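Local coordinates for FAD dependent oxidoreductase domain-containing protein (Deinococcus radiodurans R1, PDB 3C4N), which probably acts as an FAD-dependent oxidoreductase of the ETF-QO/FixC family, its dinucleotide-binding domain holding ADP in this crystal, at residues G45-A50 against A385-L390; Q256-D261 against R315-D320; P361-L366 against H371-G376. All blocks are in the same frame, centred on the assembly; numbering follows the deposited sequence.

Contact 1: G45-A50 against A385-L390; sequences GRMGAA and AAAHEL. With ADP (adenosine-5'-diphosphate), chain C.
The dinucleotide-binding helix of a Rossmann-type domain, entered through a glycine-rich turn, packs here against the C-terminal helix 379-398. Across the interface the selenomethionine Met-47 and Ala-50 meet Ala-386 and Ala-387. The two helical segments run in roughly the same direction, their axes 8.8 Å apart at closest approach and crossing at -38°, a separation that short side chains permit. Ala-387 sits at the middle: its CB lies 3.9 Å from Ala-50 CB, methyl against methyl, and also rests on the backbone carbonyl of Met-47. The Met-47 chain leaves its helix with CG beside the backbone N (chi1 -64°) and then bends at both following torsions, which carries the terminal methyl CE over to Ala-386 CB at 4.0 Å; the same methyl reaches Ala-387 CB. The side-chain contacts are apolar and, apart from the partly exposed Ala-386, buried.

The same turn of helix also holds the ligand. Gly-45 is the N-cap residue, and a side chain there would run into ADP O5'. The Met-47 backbone N donates a nearly straight hydrogen bond to ADP O2B, 2.9 Å long at 173°, so the terminal phosphate sits at the helix N-terminus, where the helix dipole would be expected to stabilise its charge. Thr-79 OG1 and Ala-195 N bind ADP as well, while Arg-46 forms a salt bridge with Asp-380 near the start of the second helix. A glycine-rich turn presenting helix amides to a diphosphate is the hallmark of the Rossmann-type fold, and Gly-45 and Gly-48 are consistent with its GxGxxG fingerprint.

Contact 2: Q256-D261 against R315-D320; sequences QFPRLD and RELLED
Gln-256 and Pro-258, in the irregular last part of strand 251-260, receive Leu-317 from the first turn of helix 315-324, a small strand-to-helix packing contact built round one leucine methyl. The strand belongs to the mixed sheet other than that of the dinucleotide-binding domain. The segments stay well apart as backbones, with the nearest CA atoms, those of Gln-256 and Leu-317, separated by 8.7 Å, and side chains bridge the gap.

Gln-256 comes first. Its chain runs extended beyond CG and passes obliquely across Leu-317, bringing OE1 to 4.1 Å from Leu-317 CD1. This is a van der Waals touch, since the amide's polar bonds go to the residues leading into the helix: NE2 donates to the Gly-312 carbonyl and OE1 accepts from the Arg-314 backbone N. The carboxamide is therefore gripped at both ends, which fixes its rotation and ties the strand to the approach of the helix. Phe-257 turns the other way, toward Thr-286 of the adjoining strand 284-288.

Pro-258 then points back at the helix, its ring meeting Leu-317 tip to tip, with CG against CD1. It also packs on Leu-287, while Leu-317 touches Pro-289, so the leucine is received by strand and loop together. Leu-317 CG lies roughly anti to the backbone N (chi1 -150°), and the extended second torsion (chi2 -166°) carries CD1 out to both partners.

Beyond the contact the segment ends in a salt bridge of its own. Arg-259 meets Asp-261 side-on, both nitrogens converging on a single oxygen: NE lies 2.9 Å and NH2 3.0 Å from Asp-261 OD1.

Contact 3: P361-L366 against H371-G376; sequences PQAEEL and HLLLGG
Gln-362 and Leu-374 form the hydrogen-bonded pair near the open end of a beta hairpin, strands 362-367 and 370-374, which forms part of the sheet of the dinucleotide-binding domain, 370-374 pairing with strand 227-230. Gln-362 N donates to Leu-374 O at 3.0 Å, and Leu-374 N returns a straighter bond (170°) to Gln-362 O. Nearer the turn, Leu-372 N reaches Glu-364 O at 2.8 Å, but the reverse bond from Glu-364 N to Leu-372 O is weak and bent. That carbonyl gains a water hydrogen, and the same water donates to Glu-364 OE2 and accepts from Gln-362 NE2, joining both polar side chains to the backbone. Leu-372 CD2 lies beside the carboxylate and packs against Leu-366 CD1.

On the other face Glu-365 CG sits over the His-371 ring, 3.9 Å from its centroid, a CH-pi contact with the carboxylate nearly parallel to the imidazole. Glu-365 OE2 itself accepts from Gly-369 N in the turn. Replacing His-371 by an alanine is likely to leave Glu-365 CG without its ring partner and open a gap beside Leu-390. At the far end Pro-361 CA makes a CA-H...O contact with Gly-375 O, 3.2 Å away.

In the fold
Contacts 1 and 3 form one block beside the ADP, their centres 9 Å apart. The hairpin of contact 3 touches both helices of contact 1: Met-47 CE packs 3.3 Å from Leu-373 CD1, Leu-390 CD1 lies 3.5 Å from His-371 CD2, and Ala-386 meets Pro-361. Met-47 thus joins phosphate, hairpin and C-terminal helix, and the nearest atoms of Gly-375 and the ADP are about 4 Å apart. In the chain, contact 3 runs almost directly into helix 379-398. Contact 2, between the other sheet and helix 315-324, lies on the opposite side of the chain's centre, 29 Å from each of the others between centres and about 9 Å between nearest atoms. Both contacts 2 and 3 are nested within the loop closed by contact 1.

Contact 1: G45-A50 against A385-L390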
loop_
_atom_site.group_PDB
_atom_site.type_symbol
_atom_site.label_atom_id
_atom_site.label_comp_id
_atom_site.label_asym_id
_atom_site.label_seq_id
_atom_site.Cartn_x
_atom_site.Cartn_y
_atom_site.Cartn_z
ATOM N N GLY A 45 11.293 1.687 -4.676
ATOM C CA GLY A 45 11.761 0.955 -5.849
ATOM C C GLY A 45 12.459 -0.309 -5.370
ATOM O O GLY A 45 12.312 -0.654 -4.203
ATOM N N ARG A 46 13.215 -0.992 -6.230
ATOM C CA ARG A 46 13.901 -2.222 -5.823
ATOM C C ARG A 46 14.742 -2.072 -4.548
ATOM O O ARG A 46 14.695 -2.919 -3.666
ATOM C CB ARG A 46 14.801 -2.744 -6.959
ATOM C CG ARG A 46 16.077 -1.935 -7.160
ATOM C CD ARG A 46 16.820 -2.299 -8.440
ATOM N NE ARG A 46 17.038 -3.737 -8.587
ATOM C CZ ARG A 46 17.395 -4.309 -9.731
ATOM N NH1 ARG A 46 17.565 -5.620 -9.806
ATOM N NH2 ARG A 46 17.579 -3.561 -10.807
HETATM N N MSE A 47 15.509 -0.996 -4.458
HETATM C CA MSE A 47 16.359 -0.741 -3.308
HETATM C C MSE A 47 15.613 -0.458 -2.009
HETATM O O MSE A 47 15.786 -1.177 -1.026
HETATM C CB MSE A 47 17.308 0.413 -3.632
HETATM C CG MSE A 47 18.310 0.077 -4.797
HETATM SE SE MSE A 47 19.342 -1.625 -4.637
HETATM C CE MSE A 47 20.253 -1.302 -2.947
ATOM N N GLY A 48 14.800 0.597 -1.995
ATOM C CA GLY A 48 14.043 0.939 -0.797
ATOM C C GLY A 48 13.082 -0.159 -0.354
ATOM O O GLY A 48 12.938 -0.479 0.826
ATOM N N ALA A 49 12.407 -0.749 -1.320
ATOM C CA ALA A 49 11.475 -1.813 -1.015
ATOM C C ALA A 49 12.206 -2.998 -0.391
ATOM O O ALA A 49 11.707 -3.601 0.551
ATOM C CB ALA A 49 10.747 -2.254 -2.284
ATOM N N ALA A 50 13.379 -3.345 -0.913
ATOM C CA ALA A 50 14.121 -4.481 -0.360
ATOM C C ALA A 50 14.629 -4.175 1.041
ATOM O O ALA A 50 14.553 -5.015 1.940
ATOM C CB ALA A 50 15.290 -4.842 -1.258
ATOM N N ALA A 385 21.875 -7.371 -1.865
ATOM C CA ALA A 385 22.978 -7.405 -0.911
ATOM C C ALA A 385 23.222 -6.065 -0.245
ATOM O O ALA A 385 23.397 -5.998 0.978
ATOM C CB ALA A 385 24.253 -7.881 -1.604
ATOM N N ALA A 386 23.235 -4.996 -1.035
ATOM C CA ALA A 386 23.480 -3.668 -0.471
ATOM C C ALA A 386 22.323 -3.198 0.412
ATOM O O ALA A 386 22.541 -2.461 1.376
ATOM C CB ALA A 386 23.758 -2.659 -1.592
ATOM N N ALA A 387 21.100 -3.630 0.101
ATOM C CA ALA A 387 19.945 -3.238 0.914
ATOM C C ALA A 387 19.925 -4.035 2.215
ATOM O O ALA A 387 19.516 -3.526 3.253
ATOM C CB ALA A 387 18.638 -3.458 0.142
ATOM N N HIS A 388 20.367 -5.285 2.153
ATOM C CA HIS A 388 20.404 -6.131 3.337
ATOM C C HIS A 388 21.523 -5.725 4.295
ATOM O O HIS A 388 21.355 -5.776 5.511
ATOM C CB HIS A 388 20.597 -7.586 2.935
ATOM C CG HIS A 388 20.709 -8.518 4.098
ATOM N ND1 HIS A 388 21.897 -9.117 4.463
ATOM C CD2 HIS A 388 19.780 -8.956 4.982
ATOM C CE1 HIS A 388 21.692 -9.885 5.517
ATOM N NE2 HIS A 388 20.418 -9.806 5.852
ATOM N N GLU A 389 22.665 -5.341 3.727
ATOM C CA GLU A 389 23.836 -4.901 4.478
ATOM C C GLU A 389 23.429 -3.652 5.262
ATOM O O GLU A 389 23.711 -3.536 6.452
ATOM C CB GLU A 389 24.972 -4.584 3.488
ATOM C CG GLU A 389 26.403 -4.528 4.031
ATOM C CD GLU A 389 26.766 -3.197 4.702
ATOM O OE1 GLU A 389 26.349 -2.132 4.200
ATOM O OE2 GLU A 389 27.489 -3.222 5.728
ATOM N N LEU A 390 22.734 -2.730 4.601
ATOM C CA LEU A 390 22.303 -1.504 5.261
ATOM C C LEU A 390 21.296 -1.809 6.349
ATOM O O LEU A 390 21.311 -1.178 7.411
ATOM C CB LEU A 390 21.682 -0.521 4.263
ATOM C CG LEU A 390 21.091 0.737 4.913
ATOM C CD1 LEU A 390 22.184 1.480 5.673
ATOM C CD2 LEU A 390 20.442 1.625 3.861
HETATM P PB ADP C . 16.147 2.324 -7.234
HETATM O O1B ADP C . 17.432 2.725 -6.662
HETATM O O2B ADP C . 15.549 1.055 -6.463
HETATM O O3B ADP C . 16.316 1.964 -8.800
HETATM P PA ADP C . 14.097 3.674 -8.231
HETATM O O1A ADP C . 14.548 4.783 -9.093
HETATM O O2A ADP C . 13.962 2.333 -9.130
HETATM O O3A ADP C . 15.104 3.465 -6.999
HETATM O "O5'" ADP C . 12.761 3.995 -7.413
HETATM C "C5'" ADP C . 13.131 4.589 -6.208
HETATM C "C4'" ADP C . 11.977 5.356 -5.618
HETATM O "O4'" ADP C . 12.044 6.584 -4.847
HETATM C "C3'" ADP C . 11.319 5.673 -6.925
HETATM O "O3'" ADP C . 10.526 4.565 -7.353
HETATM C "C2'" ADP C . 10.508 6.944 -6.659
HETATM O "O2'" ADP C . 9.121 6.721 -6.961
HETATM C "C1'" ADP C . 10.790 7.245 -5.161
HETATM N N9 ADP C . 11.097 8.607 -4.862
HETATM C C8 ADP C . 12.010 9.394 -5.580
HETATM N N7 ADP C . 12.031 10.611 -5.065
HETATM C C5 ADP C . 11.195 10.658 -3.995
HETATM C C6 ADP C . 10.884 11.611 -2.990
HETATM N N6 ADP C . 11.713 12.734 -2.780
HETATM N N1 ADP C . 9.950 11.306 -2.062
HETATM C C2 ADP C . 9.341 10.121 -2.049
HETATM N N3 ADP C . 9.621 9.195 -2.892
HETATM C C4 ADP C . 10.608 9.367 -3.863
#

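Contact 2: Q256-D261 against R315-D320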
loop_
_atom_site.group_PDB
_atom_site.type_symbol
_atom_site.label_atom_id
_atom_site.label_comp_id
_atom_site.label_asym_id
_atom_site.label_seq_id
_atom_site.Cartn_x
_atom_site.Cartn_y
_atom_site.Cartn_z
ATOM N N GLN A 256 17.842 4.665 -22.083
ATOM C CA GLN A 256 16.625 4.272 -22.761
ATOM C C GLN A 256 16.648 2.763 -22.980
ATOM O O GLN A 256 17.717 2.159 -23.018
ATOM C CB GLN A 256 16.537 5.006 -24.100
ATOM C CG GLN A 256 16.685 6.511 -23.971
ATOM C CD GLN A 256 16.644 7.218 -25.310
ATOM O OE1 GLN A 256 17.553 7.073 -26.140
ATOM N NE2 GLN A 256 15.582 7.989 -25.533
ATOM N N PHE A 257 15.475 2.153 -23.120
ATOM C CA PHE A 257 15.407 0.713 -23.330
ATOM C C PHE A 257 14.549 0.342 -24.537
ATOM O O PHE A 257 13.557 -0.390 -24.412
ATOM C CB PHE A 257 14.861 0.016 -22.078
ATOM C CG PHE A 257 15.590 0.379 -20.813
ATOM C CD1 PHE A 257 15.320 1.580 -20.158
ATOM C CD2 PHE A 257 16.528 -0.486 -20.259
ATOM C CE1 PHE A 257 15.969 1.909 -18.967
ATOM C CE2 PHE A 257 17.184 -0.168 -19.070
ATOM C CZ PHE A 257 16.902 1.032 -18.420
ATOM N N PRO A 258 14.920 0.833 -25.730
ATOM C CA PRO A 258 14.132 0.505 -26.922
ATOM C C PRO A 258 13.993 -1.002 -27.133
ATOM O O PRO A 258 14.899 -1.772 -26.807
ATOM C CB PRO A 258 14.898 1.202 -28.049
ATOM C CG PRO A 258 16.301 1.265 -27.537
ATOM C CD PRO A 258 16.127 1.601 -26.081
ATOM N N ARG A 259 12.850 -1.412 -27.677
ATOM C CA ARG A 259 12.573 -2.823 -27.919
ATOM C C ARG A 259 12.908 -3.310 -29.328
ATOM O O ARG A 259 12.706 -2.596 -30.310
ATOM C CB ARG A 259 11.107 -3.138 -27.625
ATOM C CG ARG A 259 10.772 -4.572 -27.956
ATOM C CD ARG A 259 9.572 -5.083 -27.209
ATOM N NE ARG A 259 9.055 -6.219 -27.908
ATOM C CZ ARG A 259 8.864 -7.492 -27.579
ATOM N NH1 ARG A 259 9.128 -8.062 -26.408
ATOM N NH2 ARG A 259 8.373 -8.216 -28.560
ATOM N N LEU A 260 13.416 -4.537 -29.409
ATOM C CA LEU A 260 13.778 -5.152 -30.676
ATOM C C LEU A 260 12.836 -6.320 -30.949
ATOM O O LEU A 260 12.970 -7.392 -30.357
ATOM C CB LEU A 260 15.212 -5.665 -30.629
ATOM C CG LEU A 260 15.735 -6.248 -31.946
ATOM C CD1 LEU A 260 16.052 -5.124 -32.930
ATOM C CD2 LEU A 260 16.978 -7.069 -31.666
ATOM N N ASP A 261 11.889 -6.113 -31.858
ATOM C CA ASP A 261 10.919 -7.144 -32.175
ATOM C C ASP A 261 11.426 -8.226 -33.111
ATOM O O ASP A 261 11.089 -8.244 -34.290
ATOM C CB ASP A 261 9.659 -6.506 -32.753
ATOM C CG ASP A 261 8.932 -5.643 -31.743
ATOM O OD1 ASP A 261 8.444 -6.185 -30.733
ATOM O OD2 ASP A 261 8.851 -4.420 -31.951
ATOM N N ARG A 315 21.624 10.718 -29.376
ATOM C CA ARG A 315 22.708 10.704 -30.350
ATOM C C ARG A 315 23.726 9.603 -30.020
ATOM O O ARG A 315 24.137 8.837 -30.894
ATOM C CB ARG A 315 23.381 12.087 -30.384
ATOM C CG ARG A 315 24.637 12.200 -31.251
ATOM C CD ARG A 315 25.291 13.589 -31.092
ATOM N NE ARG A 315 25.496 13.946 -29.685
ATOM C CZ ARG A 315 26.394 13.382 -28.878
ATOM N NH1 ARG A 315 27.198 12.425 -29.330
ATOM N NH2 ARG A 315 26.476 13.766 -27.608
ATOM N N GLU A 316 24.105 9.502 -28.753
ATOM C CA GLU A 316 25.077 8.501 -28.358
ATOM C C GLU A 316 24.653 7.068 -28.625
ATOM O O GLU A 316 25.472 6.245 -29.034
ATOM C CB GLU A 316 25.430 8.670 -26.891
ATOM C CG GLU A 316 26.268 9.898 -26.647
ATOM C CD GLU A 316 26.956 9.856 -25.310
ATOM O OE1 GLU A 316 26.240 9.914 -24.287
ATOM O OE2 GLU A 316 28.205 9.752 -25.285
ATOM N N LEU A 317 23.380 6.765 -28.397
ATOM C CA LEU A 317 22.883 5.416 -28.638
ATOM C C LEU A 317 22.901 5.166 -30.148
ATOM O O LEU A 317 23.274 4.086 -30.608
ATOM C CB LEU A 317 21.458 5.260 -28.101
ATOM C CG LEU A 317 21.061 3.855 -27.629
ATOM C CD1 LEU A 317 19.545 3.792 -27.464
ATOM C CD2 LEU A 317 21.514 2.804 -28.614
ATOM N N LEU A 318 22.496 6.179 -30.907
ATOM C CA LEU A 318 22.471 6.102 -32.361
ATOM C C LEU A 318 23.852 5.741 -32.892
ATOM O O LEU A 318 23.995 4.844 -33.722
ATOM C CB LEU A 318 22.030 7.445 -32.948
ATOM C CG LEU A 318 20.598 7.647 -33.459
ATOM C CD1 LEU A 318 19.672 6.529 -32.975
ATOM C CD2 LEU A 318 20.106 9.008 -32.999
ATOM N N GLU A 319 24.872 6.438 -32.405
ATOM C CA GLU A 319 26.235 6.185 -32.849
ATOM C C GLU A 319 26.640 4.758 -32.503
ATOM O O GLU A 319 27.204 4.050 -33.337
ATOM C CB GLU A 319 27.211 7.167 -32.190
ATOM C CG GLU A 319 26.776 8.628 -32.237
ATOM C CD GLU A 319 27.830 9.568 -31.696
ATOM O OE1 GLU A 319 28.438 9.255 -30.654
ATOM O OE2 GLU A 319 28.053 10.629 -32.307
ATOM N N ASP A 320 26.353 4.337 -31.272
ATOM C CA ASP A 320 26.698 2.984 -30.830
ATOM C C ASP A 320 26.097 1.960 -31.791
ATOM O O ASP A 320 26.789 1.052 -32.260
ATOM C CB ASP A 320 26.186 2.720 -29.400
ATOM C CG ASP A 320 27.047 3.379 -28.325
ATOM O OD1 ASP A 320 28.292 3.332 -28.438
ATOM O OD2 ASP A 320 26.483 3.927 -27.354
#

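Contact 3: P361-L366 against H371-G376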
loop_
_atom_site.group_PDB
_atom_site.type_symbol
_atom_site.label_atom_id
_atom_site.label_comp_id
_atom_site.label_asym_id
_atom_site.label_seq_id
_atom_site.Cartn_x
_atom_site.Cartn_y
_atom_site.Cartn_z
ATOM N N PRO A 361 26.330 -1.126 -6.335
ATOM C CA PRO A 361 25.358 -0.628 -5.361
ATOM C C PRO A 361 26.135 -0.336 -4.080
ATOM O O PRO A 361 27.150 -0.981 -3.802
ATOM C CB PRO A 361 24.405 -1.805 -5.195
ATOM C CG PRO A 361 24.418 -2.434 -6.563
ATOM C CD PRO A 361 25.887 -2.416 -6.898
ATOM N N GLN A 362 25.666 0.621 -3.291
ATOM C CA GLN A 362 26.363 0.977 -2.058
ATOM C C GLN A 362 25.465 1.765 -1.111
ATOM O O GLN A 362 24.388 2.229 -1.481
ATOM C CB GLN A 362 27.594 1.838 -2.380
ATOM C CG GLN A 362 27.250 3.174 -3.066
ATOM C CD GLN A 362 28.383 4.194 -3.053
ATOM O OE1 GLN A 362 29.417 4.022 -3.716
ATOM N NE2 GLN A 362 28.190 5.271 -2.292
ATOM N N ALA A 363 25.927 1.919 0.118
ATOM C CA ALA A 363 25.198 2.685 1.105
ATOM C C ALA A 363 26.218 3.496 1.917
ATOM O O ALA A 363 27.407 3.170 1.947
ATOM C CB ALA A 363 24.415 1.754 2.013
ATOM N N GLU A 364 25.765 4.555 2.566
ATOM C CA GLU A 364 26.668 5.344 3.361
ATOM C C GLU A 364 25.862 6.196 4.328
ATOM O O GLU A 364 24.721 6.553 4.045
ATOM C CB GLU A 364 27.527 6.215 2.443
ATOM C CG GLU A 364 26.777 7.334 1.756
ATOM C CD GLU A 364 27.578 7.971 0.625
ATOM O OE1 GLU A 364 28.759 8.357 0.844
ATOM O OE2 GLU A 364 27.015 8.089 -0.487
ATOM N N GLU A 365 26.437 6.502 5.482
ATOM C CA GLU A 365 25.739 7.330 6.449
ATOM C C GLU A 365 26.347 8.729 6.320
ATOM O O GLU A 365 27.445 8.985 6.808
ATOM C CB GLU A 365 25.919 6.761 7.863
ATOM C CG GLU A 365 24.963 7.358 8.901
ATOM C CD GLU A 365 25.203 6.863 10.333
ATOM O OE1 GLU A 365 26.336 6.429 10.647
ATOM O OE2 GLU A 365 24.253 6.930 11.151
ATOM N N LEU A 366 25.625 9.611 5.629
ATOM C CA LEU A 366 26.057 10.985 5.384
ATOM C C LEU A 366 25.935 11.889 6.603
ATOM O O LEU A 366 26.391 13.031 6.595
ATOM C CB LEU A 366 25.248 11.591 4.234
ATOM C CG LEU A 366 25.364 10.875 2.886
ATOM C CD1 LEU A 366 24.458 11.558 1.833
ATOM C CD2 LEU A 366 26.811 10.900 2.456
ATOM N N HIS A 371 21.125 7.716 5.965
ATOM C CA HIS A 371 21.782 6.838 4.996
ATOM C C HIS A 371 21.334 7.062 3.568
ATOM O O HIS A 371 20.150 7.271 3.305
ATOM C CB HIS A 371 21.537 5.369 5.335
ATOM C CG HIS A 371 22.032 4.981 6.689
ATOM N ND1 HIS A 371 21.256 5.097 7.821
ATOM C CD2 HIS A 371 23.241 4.541 7.102
ATOM C CE1 HIS A 371 21.968 4.744 8.877
ATOM N NE2 HIS A 371 23.176 4.403 8.469
ATOM N N LEU A 372 22.288 7.011 2.646
ATOM C CA LEU A 372 21.988 7.166 1.229
ATOM C C LEU A 372 22.227 5.821 0.536
ATOM O O LEU A 372 23.362 5.359 0.433
ATOM C CB LEU A 372 22.870 8.259 0.614
ATOM C CG LEU A 372 22.836 8.394 -0.916
ATOM C CD1 LEU A 372 21.437 8.754 -1.394
ATOM C CD2 LEU A 372 23.824 9.465 -1.336
ATOM N N LEU A 373 21.142 5.204 0.073
ATOM C CA LEU A 373 21.166 3.906 -0.599
ATOM C C LEU A 373 21.182 4.092 -2.102
ATOM O O LEU A 373 20.295 4.730 -2.664
ATOM C CB LEU A 373 19.921 3.097 -0.210
ATOM C CG LEU A 373 19.704 1.673 -0.750
ATOM C CD1 LEU A 373 20.954 0.841 -0.514
ATOM C CD2 LEU A 373 18.500 1.033 -0.053
ATOM N N LEU A 374 22.189 3.532 -2.750
ATOM C CA LEU A 374 22.301 3.634 -4.192
ATOM C C LEU A 374 22.324 2.242 -4.807
ATOM O O LEU A 374 22.977 1.329 -4.287
ATOM C CB LEU A 374 23.578 4.396 -4.564
ATOM C CG LEU A 374 23.486 5.889 -4.909
ATOM C CD1 LEU A 374 22.415 6.559 -4.103
ATOM C CD2 LEU A 374 24.841 6.557 -4.696
ATOM N N GLY A 375 21.589 2.101 -5.906
ATOM C CA GLY A 375 21.519 0.857 -6.652
ATOM C C GLY A 375 22.480 0.994 -7.818
ATOM O O GLY A 375 23.658 0.687 -7.668
ATOM N N GLY A 376 22.003 1.461 -8.972
ATOM C CA GLY A 376 22.893 1.640 -10.113
ATOM C C GLY A 376 22.900 0.552 -11.180
ATOM O O GLY A 376 22.237 -0.476 -11.026
HETATM O O HOH W 1 25.825 5.810 -1.239
#